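Local coordinates for protein argonaute (Methanocaldococcus jannaschii, PDB 5G5S) that uses short single-stranded DNA guides to bind complementary DNA targets and slice them, possibly as a defence against invading genetic elements, at residues L200-N205 and Q238-C243; Q207-I212 and P249-F254. All coordinates share one frame; numbering follows the deposited sequence.

Interaction 1 of 2, residues L200-N205 and Q238-C243; sequences LVDAPN and QPIMYC
Tyr242 N donates to Leu200 O at 3.3 Å, a nearly straight bond that meets the carbonyl from above its plane, 46° out of it. Two residues along, Ile240 N makes a weak bond to Asp202 O. Together they tie the backbones with the chains running roughly antiparallel, and between them Val201 and Met241 come within 4.4 Å, CA to CA. Leu200 and Tyr242 form an antiparallel hydrogen-bonded pair, which brings the short, weakly bonded strand 242-243 alongside the end of strand 194-200 in the PAZ domain, the part of Argonaute that holds the 3' end of the guide. Past this pair the chains pack as loops. Asp202 and Tyr242 lie side by side, the Asp202 CB sitting 4.0 Å from Tyr242 CE1 at the ring edge, and carboxylate and ring are turned 63° apart. Beyond both of them Lys208 NZ reaches Asp202 OD2 and Tyr242 OH, weakly in each case. Ile240 has CG1 anti to its carbonyl carbon (chi1 -47°), which lays that branch along the other chain: CG1 is 3.3 Å from Ala203 O, and CD1 is 3.5 Å from Asn205 O. Farther on, Pro204 CA makes a CH...O contact with Gln238 O at 3.3 Å.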
# COMPACT_ATOMS: atom_id res chain seq x y z
N LEU A 200 6.59 -14.00 5.85
CA LEU A 200 7.81 -14.80 5.70
C LEU A 200 7.56 -16.27 5.35
O LEU A 200 6.44 -16.75 5.49
CB LEU A 200 8.69 -14.72 6.98
CG LEU A 200 9.83 -13.70 6.97
CD1 LEU A 200 10.38 -13.50 8.37
CD2 LEU A 200 10.93 -14.08 5.98
N VAL A 201 8.62 -16.97 4.90
CA VAL A 201 8.65 -18.41 4.59
C VAL A 201 9.83 -19.08 5.37
O VAL A 201 10.43 -18.43 6.24
CB VAL A 201 8.69 -18.74 3.06
CG1 VAL A 201 7.38 -18.36 2.36
CG2 VAL A 201 9.89 -18.10 2.38
N ASP A 202 10.14 -20.36 5.07
CA ASP A 202 11.20 -21.18 5.67
C ASP A 202 11.35 -22.50 4.89
O ASP A 202 10.44 -22.90 4.16
CB ASP A 202 10.92 -21.45 7.17
CG ASP A 202 12.03 -22.13 7.97
OD1 ASP A 202 13.21 -21.72 7.81
OD2 ASP A 202 11.71 -23.02 8.79
N ALA A 203 12.51 -23.16 5.04
CA ALA A 203 12.87 -24.42 4.38
C ALA A 203 11.87 -25.56 4.66
O ALA A 203 11.32 -25.62 5.77
CB ALA A 203 14.26 -24.85 4.81
N PRO A 204 11.64 -26.48 3.69
CA PRO A 204 10.73 -27.61 3.94
C PRO A 204 11.27 -28.62 4.97
O PRO A 204 12.44 -28.98 4.92
CB PRO A 204 10.55 -28.24 2.55
CG PRO A 204 11.76 -27.88 1.80
CD PRO A 204 12.21 -26.55 2.32
N ASN A 205 10.40 -29.06 5.91
CA ASN A 205 10.77 -30.01 6.96
C ASN A 205 9.65 -31.03 7.22
O ASN A 205 8.55 -30.63 7.61
CB ASN A 205 11.16 -29.29 8.26
CG ASN A 205 11.64 -30.19 9.37
OD1 ASN A 205 12.50 -31.06 9.19
ND2 ASN A 205 11.13 -29.97 10.57
N GLN A 238 7.05 -29.96 1.64
CA GLN A 238 6.29 -28.71 1.64
C GLN A 238 7.01 -27.66 2.50
O GLN A 238 7.52 -28.02 3.57
CB GLN A 238 4.91 -29.00 2.25
CG GLN A 238 3.81 -28.01 1.93
CD GLN A 238 2.66 -28.21 2.88
OE1 GLN A 238 2.41 -27.38 3.76
NE2 GLN A 238 1.98 -29.35 2.80
N PRO A 239 7.03 -26.35 2.10
CA PRO A 239 7.71 -25.33 2.92
C PRO A 239 7.02 -25.08 4.25
O PRO A 239 5.84 -25.40 4.40
CB PRO A 239 7.66 -24.07 2.05
CG PRO A 239 7.27 -24.52 0.69
CD PRO A 239 6.45 -25.75 0.88
N ILE A 240 7.77 -24.54 5.22
CA ILE A 240 7.24 -24.19 6.53
C ILE A 240 7.00 -22.69 6.52
O ILE A 240 7.92 -21.91 6.72
CB ILE A 240 8.13 -24.68 7.72
CG1 ILE A 240 8.59 -26.17 7.58
CG2 ILE A 240 7.49 -24.39 9.08
CD1 ILE A 240 7.49 -27.30 7.42
N MET A 241 5.77 -22.28 6.22
CA MET A 241 5.39 -20.88 6.15
C MET A 241 5.24 -20.28 7.56
O MET A 241 5.03 -21.01 8.53
CB MET A 241 4.07 -20.77 5.37
CG MET A 241 3.64 -19.36 5.04
SD MET A 241 2.13 -19.39 4.07
CE MET A 241 2.73 -18.73 2.62
N TYR A 242 5.37 -18.96 7.66
CA TYR A 242 5.19 -18.21 8.90
C TYR A 242 4.34 -16.98 8.60
O TYR A 242 4.30 -16.55 7.45
CB TYR A 242 6.55 -17.85 9.55
CG TYR A 242 7.17 -19.01 10.29
CD1 TYR A 242 7.98 -19.93 9.64
CD2 TYR A 242 6.90 -19.22 11.64
CE1 TYR A 242 8.52 -21.03 10.31
CE2 TYR A 242 7.43 -20.31 12.33
CZ TYR A 242 8.24 -21.22 11.66
OH TYR A 242 8.78 -22.29 12.33
N CYS A 243 3.63 -16.45 9.60
CA CYS A 243 2.76 -15.29 9.39
C CYS A 243 3.04 -14.12 10.33
O CYS A 243 3.81 -14.26 11.28
CB CYS A 243 1.29 -15.69 9.39
SG CYS A 243 0.80 -16.68 7.95

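Interaction 2 of 2, residues Q207-I212 and P249-F254; sequences QKIEEI and PFAPQF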
# COMPACT_ATOMS: atom_id res chain seq x y z
N GLN A 207 9.42 -33.20 9.65
CA GLN A 207 9.22 -33.32 11.10
C GLN A 207 8.16 -32.32 11.60
O GLN A 207 7.23 -32.72 12.32
CB GLN A 207 10.55 -33.16 11.86
N LYS A 208 8.29 -31.02 11.20
CA LYS A 208 7.38 -29.92 11.54
C LYS A 208 5.97 -30.14 10.97
O LYS A 208 4.99 -29.84 11.66
CB LYS A 208 7.94 -28.58 11.03
CG LYS A 208 8.88 -27.87 11.99
CD LYS A 208 9.65 -26.79 11.26
CE LYS A 208 10.44 -25.88 12.18
NZ LYS A 208 10.98 -24.71 11.43
N ILE A 209 5.87 -30.65 9.71
CA ILE A 209 4.61 -30.94 9.01
C ILE A 209 3.74 -31.90 9.86
O ILE A 209 2.52 -31.68 9.99
CB ILE A 209 4.87 -31.42 7.54
CG1 ILE A 209 5.34 -30.27 6.61
CG2 ILE A 209 3.70 -32.19 6.93
CD1 ILE A 209 4.30 -29.13 6.29
N GLU A 210 4.38 -32.91 10.49
CA GLU A 210 3.75 -33.88 11.39
C GLU A 210 3.28 -33.16 12.68
O GLU A 210 2.16 -33.40 13.13
CB GLU A 210 4.74 -35.00 11.76
CG GLU A 210 4.96 -36.06 10.69
CD GLU A 210 3.79 -37.00 10.43
OE1 GLU A 210 3.09 -37.38 11.40
OE2 GLU A 210 3.59 -37.38 9.25
N GLU A 211 4.16 -32.29 13.25
CA GLU A 211 3.91 -31.52 14.48
C GLU A 211 2.74 -30.52 14.37
O GLU A 211 1.98 -30.37 15.34
CB GLU A 211 5.19 -30.81 14.95
N ILE A 212 2.57 -29.87 13.19
CA ILE A 212 1.48 -28.92 12.90
C ILE A 212 0.14 -29.67 12.91
O ILE A 212 -0.81 -29.24 13.57
CB ILE A 212 1.72 -28.17 11.55
CG1 ILE A 212 3.00 -27.29 11.59
CG2 ILE A 212 0.48 -27.35 11.13
CD1 ILE A 212 3.68 -27.06 10.22
N PRO A 249 4.04 -22.06 13.30
CA PRO A 249 4.33 -22.35 11.88
C PRO A 249 3.08 -22.72 11.08
O PRO A 249 2.18 -23.40 11.58
CB PRO A 249 5.33 -23.52 11.95
CG PRO A 249 5.51 -23.85 13.42
CD PRO A 249 4.35 -23.23 14.14
N PHE A 250 3.05 -22.27 9.81
CA PHE A 250 1.94 -22.48 8.88
C PHE A 250 2.31 -23.48 7.77
O PHE A 250 3.48 -23.54 7.36
CB PHE A 250 1.53 -21.14 8.26
CG PHE A 250 0.77 -20.22 9.19
CD1 PHE A 250 1.37 -19.69 10.32
CD2 PHE A 250 -0.55 -19.86 8.91
CE1 PHE A 250 0.67 -18.84 11.17
CE2 PHE A 250 -1.24 -19.00 9.76
CZ PHE A 250 -0.62 -18.49 10.88
N ALA A 251 1.33 -24.25 7.30
CA ALA A 251 1.52 -25.21 6.21
C ALA A 251 0.68 -24.72 5.01
O ALA A 251 -0.55 -24.75 5.10
CB ALA A 251 1.08 -26.60 6.65
N PRO A 252 1.32 -24.19 3.92
CA PRO A 252 0.55 -23.64 2.78
C PRO A 252 -0.60 -24.48 2.23
O PRO A 252 -1.56 -23.90 1.72
CB PRO A 252 1.63 -23.33 1.73
CG PRO A 252 2.86 -24.03 2.20
CD PRO A 252 2.77 -24.02 3.69
N GLN A 253 -0.54 -25.81 2.38
CA GLN A 253 -1.59 -26.76 1.98
C GLN A 253 -2.88 -26.55 2.81
O GLN A 253 -3.97 -26.83 2.32
CB GLN A 253 -1.10 -28.21 2.14
CG GLN A 253 -1.86 -29.24 1.29
CD GLN A 253 -1.32 -30.66 1.37
OE1 GLN A 253 -0.13 -30.92 1.58
NE2 GLN A 253 -2.19 -31.62 1.10
N PHE A 254 -2.73 -26.06 4.06
CA PHE A 254 -3.82 -25.85 5.01
C PHE A 254 -4.49 -24.47 4.91
O PHE A 254 -5.50 -24.24 5.58
CB PHE A 254 -3.32 -26.09 6.46
CG PHE A 254 -2.73 -27.44 6.82
CD1 PHE A 254 -2.73 -28.50 5.92
CD2 PHE A 254 -2.17 -27.65 8.08
CE1 PHE A 254 -2.18 -29.73 6.26
CE2 PHE A 254 -1.62 -28.89 8.42
CZ PHE A 254 -1.63 -29.92 7.51
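Ile212 meets Phe254 and Pro249 here, and both of its branches are used. Its CG2 stands anti to the backbone N and meets Phe254 CE2 at 3.8 Å, near the ring plane, so the methyl abuts the edge of the phenyl ring. The CG1 branch stands anti to the carbonyl carbon (chi1 -64°) and is extended at chi2 (153°), CD1 roughly anti to CA, which sends it outward from the helix toward Pro249 and Ala251. There CD1 lies 4.3 Å from Pro249 CB and 4.4 Å from Ala251 CB, and CG1 passes 4.0 Å from Pro249 O.

One turn earlier in the helix, Ile209 has the same first torsion but folds back at chi2 (-67°). Its CD1 meets the Ala251 methyl at 4.1 Å, so Ala251 CB has an isoleucine CD1 from each of two successive helical turns beside it. The same methyl also sits over one face of the Phe254 ring, 3.7 Å above its plane and offset toward the rim. Ring and methyl are brought together by the tight bend that follows Ala251, where Phe254 N bonds to Ala251 O at 2.7 Å.

This is how helix 206-219 of the PAZ domain packs on the loop leading into strand 255-260: without a polar bond, by apolar side chains that also touch the Pro249 carbonyl, and mostly buried. The helix also carries residues 215-219 of the region that binds the guide 3' end, and Tyr219, a guide contact, is about 10 Å from Ile212, side chain to side chain. Phe254 is held from other directions as well, its ring stacked with that of Phe231 and touched by Met213 and Ile216 farther along the helix. Next to it, Gln253 turns its NE2 to the carbonyl oxygens of Phe231 and Glu233.

Overall arrangement
Both interactions lie within the PAZ domain, their centres about 8 Å apart, and their segments alternate along the chain. Interaction 1 is the more open of the two and relies on backbone bonds at the end of a sheet; interaction 2 is smaller and more buried, with apolar packing joining helix to loop. A 2.7 Å approach of Met241 O to Phe250 N, probably a hydrogen bond, links 238-243 to 249-254. Lys208 gives 200-205 and 207-212 a weak charged link, while Gln238 packs on Ala251. Thus 206-219 covers Ile240 of interaction 1 as well as the loop of interaction 2.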